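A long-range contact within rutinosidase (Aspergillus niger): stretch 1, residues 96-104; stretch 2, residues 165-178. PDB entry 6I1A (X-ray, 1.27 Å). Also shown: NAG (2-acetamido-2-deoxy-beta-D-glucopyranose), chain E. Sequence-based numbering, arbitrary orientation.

Stretch 1 96-104: TYAAWIDLP
Stretch 2 165-178: NYSMQVIDQVINFI

Residues 165-178 form an uninterrupted stretch of helix, and residues 96-104 lie against it as a short 3-10 turn (97-99) that opens into extended chain from Ile101 (phi/psi -137/151) to Leu103 (-86/137). The closest CA atoms across the contact are those of Trp100 and Val170, 5.6 Å apart. No hydrogen bond crosses the contact; the 480 Å² buried between the stretches is mostly apolar packing, with two CH-pi contacts and one aromatic pair. The turn closes on itself, Tyr97 O accepting from Trp100 N (2.9 Å) and Ile101 N (3.1 Å). CA-to-CB of Trp100 and Ile101, and of Leu103, points toward the helix. Trp100 (chi1 m, chi2 100°) is the largest bump. Val174 (t) sets CG2 over one face of its indole, 3.6 Å from the centroid of the six-membered ring and 11° off the normal, while the ring edge meets the face of Phe177 (t, chi2 -81°) in an offset edge-to-face pair, planes at 86° and centroids 5.5 Å apart. Trp100 CB rests 4.0 Å from Val170 CG1. Val170 (t) presents its other methyl to Ile101 (p, t), CG2 to CD1 3.6 Å; that same CD1 reaches Tyr166 CB at 3.9 Å, so it fills the hollow one helical turn wide between Tyr166 and Val170. At the other end from Phe177, Leu103 (m, t) lays CD2 over the Tyr166 (m, chi2 -62°) ring, 3.5 Å from its centroid. Next door, Asn165 ND2 carries NAG through C1 (1.5 Å).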

ATOM      1  N   THR A  96      26.467  -0.168  13.647  1.00 11.78           N
ATOM      2  CA  THR A  96      25.900  -1.176  14.561  1.00 12.20           C
ATOM      3  C   THR A  96      25.970  -0.625  15.993  1.00 12.49           C
ATOM      4  O   THR A  96      26.813   0.217  16.294  1.00 12.60           O
ATOM      5  CB  THR A  96      26.595  -2.521  14.495  1.00 13.28           C
ATOM      6  OG1 THR A  96      27.892  -2.376  15.101  1.00 12.86           O
ATOM      7  CG2 THR A  96      26.744  -3.019  13.067  1.00 12.87           C
ATOM      8  N   TYR A  97      25.151  -1.166  16.862  1.00 10.84           N
ATOM      9  CA  TYR A  97      25.242  -0.728  18.292  1.00 10.93           C
ATOM     10  C   TYR A  97      26.619  -1.101  18.842  1.00 11.72           C
ATOM     11  O   TYR A  97      27.039  -0.495  19.841  1.00 11.94           O
ATOM     12  CB  TYR A  97      24.126  -1.281  19.180  1.00 10.85           C
ATOM     13  CG  TYR A  97      24.084  -2.765  19.310  1.00 11.20           C
ATOM     14  CD1 TYR A  97      24.996  -3.428  20.138  1.00 11.77           C
ATOM     15  CD2 TYR A  97      23.190  -3.548  18.582  1.00 11.23           C
ATOM     16  CE1 TYR A  97      24.973  -4.788  20.283  1.00 12.60           C
ATOM     17  CE2 TYR A  97      23.192  -4.933  18.706  1.00 11.72           C
ATOM     18  CZ  TYR A  97      24.082  -5.554  19.580  1.00 11.85           C
ATOM     19  OH  TYR A  97      24.109  -6.924  19.673  1.00 13.34           O
ATOM     20  N   ALA A  98      27.253  -2.132  18.294  1.00 11.99           N
ATOM     21  CA  ALA A  98      28.524  -2.672  18.816  1.00 12.07           C
ATOM     22  C   ALA A  98      29.656  -1.694  18.562  1.00 13.79           C
ATOM     23  O   ALA A  98      30.769  -1.863  19.121  1.00 14.46           O
ATOM     24  CB  ALA A  98      28.793  -4.021  18.222  1.00 11.88           C
ATOM     25  N   ALA A  99      29.495  -0.675  17.720  1.00 13.18           N
ATOM     26  CA  ALA A  99      30.461   0.413  17.571  1.00 12.45           C
ATOM     27  C   ALA A  99      30.555   1.171  18.918  1.00 13.18           C
ATOM     28  O   ALA A  99      31.580   1.859  19.171  1.00 14.24           O
ATOM     29  CB  ALA A  99      30.043   1.337  16.463  1.00 13.18           C
ATOM     30  N   TRP A 100      29.466   1.163  19.673  1.00 13.36           N
ATOM     31  CA  TRP A 100      29.227   2.102  20.789  1.00 12.04           C
ATOM     32  C   TRP A 100      29.388   1.402  22.120  1.00 14.63           C
ATOM     33  O   TRP A 100      29.861   2.065  23.100  1.00 16.53           O
ATOM     34  CB  TRP A 100      27.866   2.800  20.635  1.00 13.03           C
ATOM     35  CG  TRP A 100      27.748   3.510  19.319  1.00 12.25           C
ATOM     36  CD1 TRP A 100      27.099   3.051  18.198  1.00 11.82           C
ATOM     37  CD2 TRP A 100      28.335   4.763  18.959  1.00 11.64           C
ATOM     38  NE1 TRP A 100      27.232   3.945  17.197  1.00 13.07           N
ATOM     39  CE2 TRP A 100      27.985   5.010  17.619  1.00 12.61           C
ATOM     40  CE3 TRP A 100      29.081   5.738  19.640  1.00 13.41           C
ATOM     41  CZ2 TRP A 100      28.392   6.174  16.963  1.00 12.60           C
ATOM     42  CZ3 TRP A 100      29.478   6.863  18.973  1.00 14.27           C
ATOM     43  CH2 TRP A 100      29.133   7.082  17.645  1.00 14.19           C
ATOM     44  N   ILE A 101      28.951   0.168  22.227  1.00 14.49           N
ATOM     45  CA  ILE A 101      29.022  -0.627  23.485  1.00 14.59           C
ATOM     46  C   ILE A 101      29.458  -2.022  23.137  1.00 15.84           C
ATOM     47  O   ILE A 101      29.188  -2.516  22.029  1.00 15.67           O
ATOM     48  CB  ILE A 101      27.708  -0.632  24.236  1.00 17.01           C
ATOM     49  CG1 ILE A 101      26.620  -1.464  23.584  1.00 17.73           C
ATOM     50  CG2 ILE A 101      27.291   0.796  24.596  1.00 20.77           C
ATOM     51  CD1 ILE A 101      25.402  -1.726  24.534  1.00 24.53           C
ATOM     52  N   ASP A 102      30.137  -2.684  24.070  1.00 14.98           N
ATOM     53  CA  ASP A 102      30.634  -4.044  23.854  1.00 14.40           C
ATOM     54  C   ASP A 102      29.906  -4.961  24.812  1.00 14.55           C
ATOM     55  O   ASP A 102      30.315  -5.035  26.029  1.00 17.35           O
ATOM     56  CB  ASP A 102      32.139  -4.054  24.085  1.00 16.25           C
ATOM     57  CG  ASP A 102      32.766  -5.371  23.817  1.00 17.94           C
ATOM     58  OD1 ASP A 102      32.066  -6.369  23.747  1.00 20.75           O
ATOM     59  OD2 ASP A 102      34.014  -5.350  23.604  1.00 24.51           O
ATOM     60  N   LEU A 103      28.818  -5.568  24.406  1.00 14.03           N
ATOM     61  CA  LEU A 103      28.017  -6.469  25.267  1.00 15.44           C
ATOM     62  C   LEU A 103      28.574  -7.871  25.205  1.00 15.96           C
ATOM     63  O   LEU A 103      28.915  -8.387  24.145  1.00 15.40           O
ATOM     64  CB  LEU A 103      26.552  -6.482  24.819  1.00 16.13           C
ATOM     65  CG  LEU A 103      25.835  -5.180  25.155  1.00 18.51           C
ATOM     66  CD1 LEU A 103      24.505  -5.132  24.403  1.00 20.45           C
ATOM     67  CD2 LEU A 103      25.605  -5.089  26.652  1.00 22.00           C
ATOM     68  N   PRO A 104      28.690  -8.569  26.353  1.00 15.18           N
ATOM     69  CA  PRO A 104      29.253  -9.924  26.371  1.00 17.28           C
ATOM     70  C   PRO A 104      28.385 -10.993  25.684  1.00 18.20           C
ATOM     71  O   PRO A 104      28.879 -12.075  25.461  1.00 22.51           O
ATOM     72  CB  PRO A 104      29.412 -10.219  27.871  1.00 18.44           C
ATOM     73  CG  PRO A 104      28.376  -9.342  28.533  1.00 21.98           C
ATOM     74  CD  PRO A 104      28.304  -8.094  27.679  1.00 18.55           C
ATOM     75  N   ASN A 165      17.657  -0.725  28.402  1.00 13.00           N
ATOM     76  CA  ASN A 165      18.699  -0.072  29.212  1.00 13.86           C
ATOM     77  C   ASN A 165      20.015   0.011  28.421  1.00 14.29           C
ATOM     78  O   ASN A 165      20.678   1.031  28.386  1.00 15.11           O
ATOM     79  CB  ASN A 165      18.988  -0.882  30.487  1.00 13.88           C
ATOM     80  CG  ASN A 165      17.979  -0.611  31.565  1.00 16.01           C
ATOM     81  OD1 ASN A 165      17.015   0.135  31.405  1.00 17.03           O
ATOM     82  ND2 ASN A 165      18.240  -1.222  32.725  1.00 17.91           N
ATOM     83  N   TYR A 166      20.385  -1.075  27.730  1.00 13.41           N
ATOM     84  CA  TYR A 166      21.659  -1.046  26.968  1.00 13.39           C
ATOM     85  C   TYR A 166      21.498  -0.180  25.695  1.00 12.55           C
ATOM     86  O   TYR A 166      22.439   0.477  25.291  1.00 13.15           O
ATOM     87  CB  TYR A 166      22.154  -2.442  26.644  1.00 15.13           C
ATOM     88  CG  TYR A 166      22.720  -3.162  27.853  1.00 17.41           C
ATOM     89  CD1 TYR A 166      23.818  -2.685  28.536  1.00 23.19           C
ATOM     90  CD2 TYR A 166      22.143  -4.318  28.272  1.00 20.01           C
ATOM     91  CE1 TYR A 166      24.352  -3.397  29.618  1.00 24.95           C
ATOM     92  CE2 TYR A 166      22.650  -5.041  29.326  1.00 22.36           C
ATOM     93  CZ  TYR A 166      23.737  -4.568  30.012  1.00 24.60           C
ATOM     94  OH  TYR A 166      24.200  -5.362  31.061  1.00 27.35           O
ATOM     95  N   SER A 167      20.281  -0.054  25.164  1.00 12.66           N
ATOM     96  CA  SER A 167      20.012   0.916  24.091  1.00 12.53           C
ATOM     97  C   SER A 167      20.266   2.343  24.562  1.00 12.43           C
ATOM     98  O   SER A 167      20.861   3.180  23.833  1.00 12.94           O
ATOM     99  CB  SER A 167      18.618   0.782  23.500  1.00 11.54           C
ATOM    100  OG  SER A 167      18.348  -0.519  22.981  1.00 12.34           O
ATOM    101  N   MET A 168      19.818   2.665  25.788  1.00 13.27           N
ATOM    102  CA  MET A 168      20.049   3.995  26.307  1.00 12.99           C
ATOM    103  C   MET A 168      21.529   4.203  26.577  1.00 12.52           C
ATOM    104  O   MET A 168      22.016   5.307  26.375  1.00 12.92           O
ATOM    105  CB  MET A 168      19.224   4.174  27.583  1.00 14.40           C
ATOM    106  CG  MET A 168      17.707   4.260  27.321  1.00 14.57           C
ATOM    107  SD  MET A 168      17.171   5.385  26.059  1.00 17.13           S
ATOM    108  CE  MET A 168      17.701   6.941  26.750  1.00 17.90           C
ATOM    109  N   GLN A 169      22.247   3.174  26.961  1.00 13.69           N
ATOM    110  CA  GLN A 169      23.722   3.276  27.100  1.00 14.46           C
ATOM    111  C   GLN A 169      24.372   3.597  25.764  1.00 14.46           C
ATOM    112  O   GLN A 169      25.290   4.457  25.665  1.00 15.19           O
ATOM    113  CB  GLN A 169      24.299   2.006  27.734  1.00 15.88           C
ATOM    114  CG  GLN A 169      23.913   1.877  29.202  1.00 19.80           C
ATOM    115  CD  GLN A 169      24.589   0.692  29.835  1.00 24.78           C
ATOM    116  OE1 GLN A 169      25.701   0.355  29.506  1.00 27.36           O
ATOM    117  NE2 GLN A 169      23.887   0.093  30.772  1.00 29.63           N
ATOM    118  N   VAL A 170      23.874   2.983  24.696  1.00 13.01           N
ATOM    119  CA  VAL A 170      24.412   3.280  23.330  1.00 12.70           C
ATOM    120  C   VAL A 170      24.170   4.744  23.019  1.00 13.58           C
ATOM    121  O   VAL A 170      25.090   5.454  22.535  1.00 12.95           O
ATOM    122  CB  VAL A 170      23.684   2.378  22.314  1.00 13.00           C
ATOM    123  CG1 VAL A 170      23.893   2.872  20.865  1.00 13.04           C
ATOM    124  CG2 VAL A 170      24.111   0.927  22.455  1.00 13.90           C
ATOM    125  N   ILE A 171      22.969   5.229  23.270  1.00 12.52           N
ATOM    126  CA  ILE A 171      22.611   6.616  22.983  1.00 14.91           C
ATOM    127  C   ILE A 171      23.460   7.553  23.813  1.00 14.68           C
ATOM    128  O   ILE A 171      23.901   8.594  23.282  1.00 13.32           O
ATOM    129  CB  ILE A 171      21.120   6.838  23.166  1.00 14.57           C
ATOM    130  CG1 ILE A 171      20.277   6.063  22.143  1.00 18.38           C
ATOM    131  CG2 ILE A 171      20.799   8.312  23.207  1.00 16.66           C
ATOM    132  CD1 ILE A 171      20.766   5.976  20.748  1.00 18.40           C
ATOM    133  N   ASP A 172      23.743   7.230  25.073  1.00 15.31           N
ATOM    134  CA  ASP A 172      24.648   8.086  25.851  1.00 14.39           C
ATOM    135  C   ASP A 172      26.009   8.193  25.171  1.00 15.39           C
ATOM    136  O   ASP A 172      26.649   9.299  25.193  1.00 14.15           O
ATOM    137  CB  ASP A 172      24.854   7.538  27.259  1.00 14.64           C
ATOM    138  CG  ASP A 172      23.679   7.793  28.199  1.00 18.14           C
ATOM    139  OD1 ASP A 172      22.858   8.670  27.916  1.00 18.44           O
ATOM    140  OD2 ASP A 172      23.602   7.087  29.252  1.00 20.89           O
ATOM    141  N   GLN A 173      26.526   7.112  24.609  1.00 13.33           N
ATOM    142  CA  GLN A 173      27.838   7.143  23.909  1.00 12.64           C
ATOM    143  C   GLN A 173      27.744   8.016  22.674  1.00 15.01           C
ATOM    144  O   GLN A 173      28.709   8.769  22.397  1.00 14.29           O
ATOM    145  CB  GLN A 173      28.316   5.736  23.567  1.00 14.49           C
ATOM    146  CG  GLN A 173      28.629   4.900  24.778  1.00 16.18           C
ATOM    147  CD  GLN A 173      29.756   5.508  25.577  1.00 19.97           C
ATOM    148  OE1 GLN A 173      30.804   5.894  25.038  1.00 21.41           O
ATOM    149  NE2 GLN A 173      29.541   5.517  26.883  1.00 22.10           N
ATOM    150  N   VAL A 174      26.649   7.955  21.942  1.00 13.64           N
ATOM    151  CA  VAL A 174      26.506   8.792  20.718  1.00 13.86           C
ATOM    152  C   VAL A 174      26.436  10.265  21.129  1.00 13.87           C
ATOM    153  O   VAL A 174      27.093  11.122  20.512  1.00 14.63           O
ATOM    154  CB  VAL A 174      25.301   8.378  19.866  1.00 12.68           C
ATOM    155  CG1 VAL A 174      25.174   9.307  18.667  1.00 14.03           C
ATOM    156  CG2 VAL A 174      25.458   6.923  19.436  1.00 12.99           C
ATOM    157  N   ILE A 175      25.645  10.589  22.168  1.00 14.30           N
ATOM    158  CA  ILE A 175      25.561  11.995  22.668  1.00 13.87           C
ATOM    159  C   ILE A 175      26.950  12.464  23.062  1.00 14.13           C
ATOM    160  O   ILE A 175      27.333  13.600  22.668  1.00 15.03           O
ATOM    161  CB  ILE A 175      24.596  12.109  23.857  1.00 15.00           C
ATOM    162  CG1 ILE A 175      23.144  11.825  23.448  1.00 14.44           C
ATOM    163  CG2 ILE A 175      24.730  13.488  24.512  1.00 15.89           C
ATOM    164  CD1 ILE A 175      22.203  11.561  24.599  1.00 15.35           C
ATOM    165  N   ASN A 176      27.672  11.647  23.775  1.00 14.21           N
ATOM    166  CA  ASN A 176      29.055  12.033  24.211  1.00 16.22           C
ATOM    167  C   ASN A 176      29.954  12.252  22.991  1.00 17.10           C
ATOM    168  O   ASN A 176      30.736  13.207  22.947  1.00 17.03           O
ATOM    169  CB  ASN A 176      29.686  10.987  25.131  1.00 17.51           C
ATOM    170  CG  ASN A 176      31.062  11.373  25.612  1.00 21.32           C
ATOM    171  OD1 ASN A 176      31.160  12.349  26.388  1.00 26.20           O
ATOM    172  ND2 ASN A 176      32.081  10.665  25.161  1.00 23.27           N
ATOM    173  N   PHE A 177      29.842  11.399  21.962  1.00 15.46           N
ATOM    174  CA  PHE A 177      30.635  11.580  20.723  1.00 16.04           C
ATOM    175  C   PHE A 177      30.320  12.964  20.128  1.00 16.06           C
ATOM    176  O   PHE A 177      31.249  13.683  19.706  1.00 15.77           O
ATOM    177  CB  PHE A 177      30.260  10.451  19.768  1.00 15.22           C
ATOM    178  CG  PHE A 177      30.994  10.497  18.445  1.00 14.49           C
ATOM    179  CD1 PHE A 177      30.563  11.337  17.428  1.00 15.38           C
ATOM    180  CD2 PHE A 177      32.067   9.670  18.217  1.00 15.15           C
ATOM    181  CE1 PHE A 177      31.238  11.383  16.211  1.00 14.50           C
ATOM    182  CE2 PHE A 177      32.757   9.708  16.999  1.00 17.16           C
ATOM    183  CZ  PHE A 177      32.343  10.551  16.016  1.00 15.80           C
ATOM    184  N   ILE A 178      29.049  13.309  20.033  1.00 14.37           N
ATOM    185  CA  ILE A 178      28.615  14.583  19.409  1.00 15.08           C
ATOM    186  C   ILE A 178      29.157  15.769  20.239  1.00 17.67           C
ATOM    187  O   ILE A 178      29.731  16.732  19.702  1.00 16.99           O
ATOM    188  CB  ILE A 178      27.103  14.638  19.227  1.00 14.47           C
ATOM    189  CG1 ILE A 178      26.639  13.603  18.180  1.00 14.35           C
ATOM    190  CG2 ILE A 178      26.698  16.036  18.838  1.00 14.83           C
ATOM    191  CD1 ILE A 178      25.166  13.451  18.086  1.00 15.36           C
TER
HETATM  192  C1  NAG E 403      17.473  -0.934  33.930  1.00 19.19           C
HETATM  193  C2  NAG E 403      17.559  -2.127  34.917  1.00 17.63           C
HETATM  194  C3  NAG E 403      16.911  -1.650  36.239  1.00 21.08           C
HETATM  195  C4  NAG E 403      17.474  -0.352  36.731  1.00 23.34           C
HETATM  196  C5  NAG E 403      17.377   0.678  35.611  1.00 25.82           C
HETATM  197  C6  NAG E 403      17.940   2.002  36.030  1.00 29.26           C
HETATM  198  C7  NAG E 403      17.380  -4.355  33.957  1.00 20.73           C
HETATM  199  C8  NAG E 403      16.437  -5.390  33.470  1.00 21.75           C
HETATM  200  N2  NAG E 403      16.817  -3.233  34.415  1.00 18.89           N
HETATM  201  O3  NAG E 403      16.957  -2.707  37.243  1.00 22.80           O
HETATM  202  O4  NAG E 403      16.599   0.106  37.847  1.00 26.53           O
HETATM  203  O5  NAG E 403      18.170   0.177  34.514  1.00 20.51           O
HETATM  204  O6  NAG E 403      19.279   1.794  36.398  1.00 32.95           O
HETATM  205  O7  NAG E 403      18.622  -4.507  33.878  1.00 21.10           O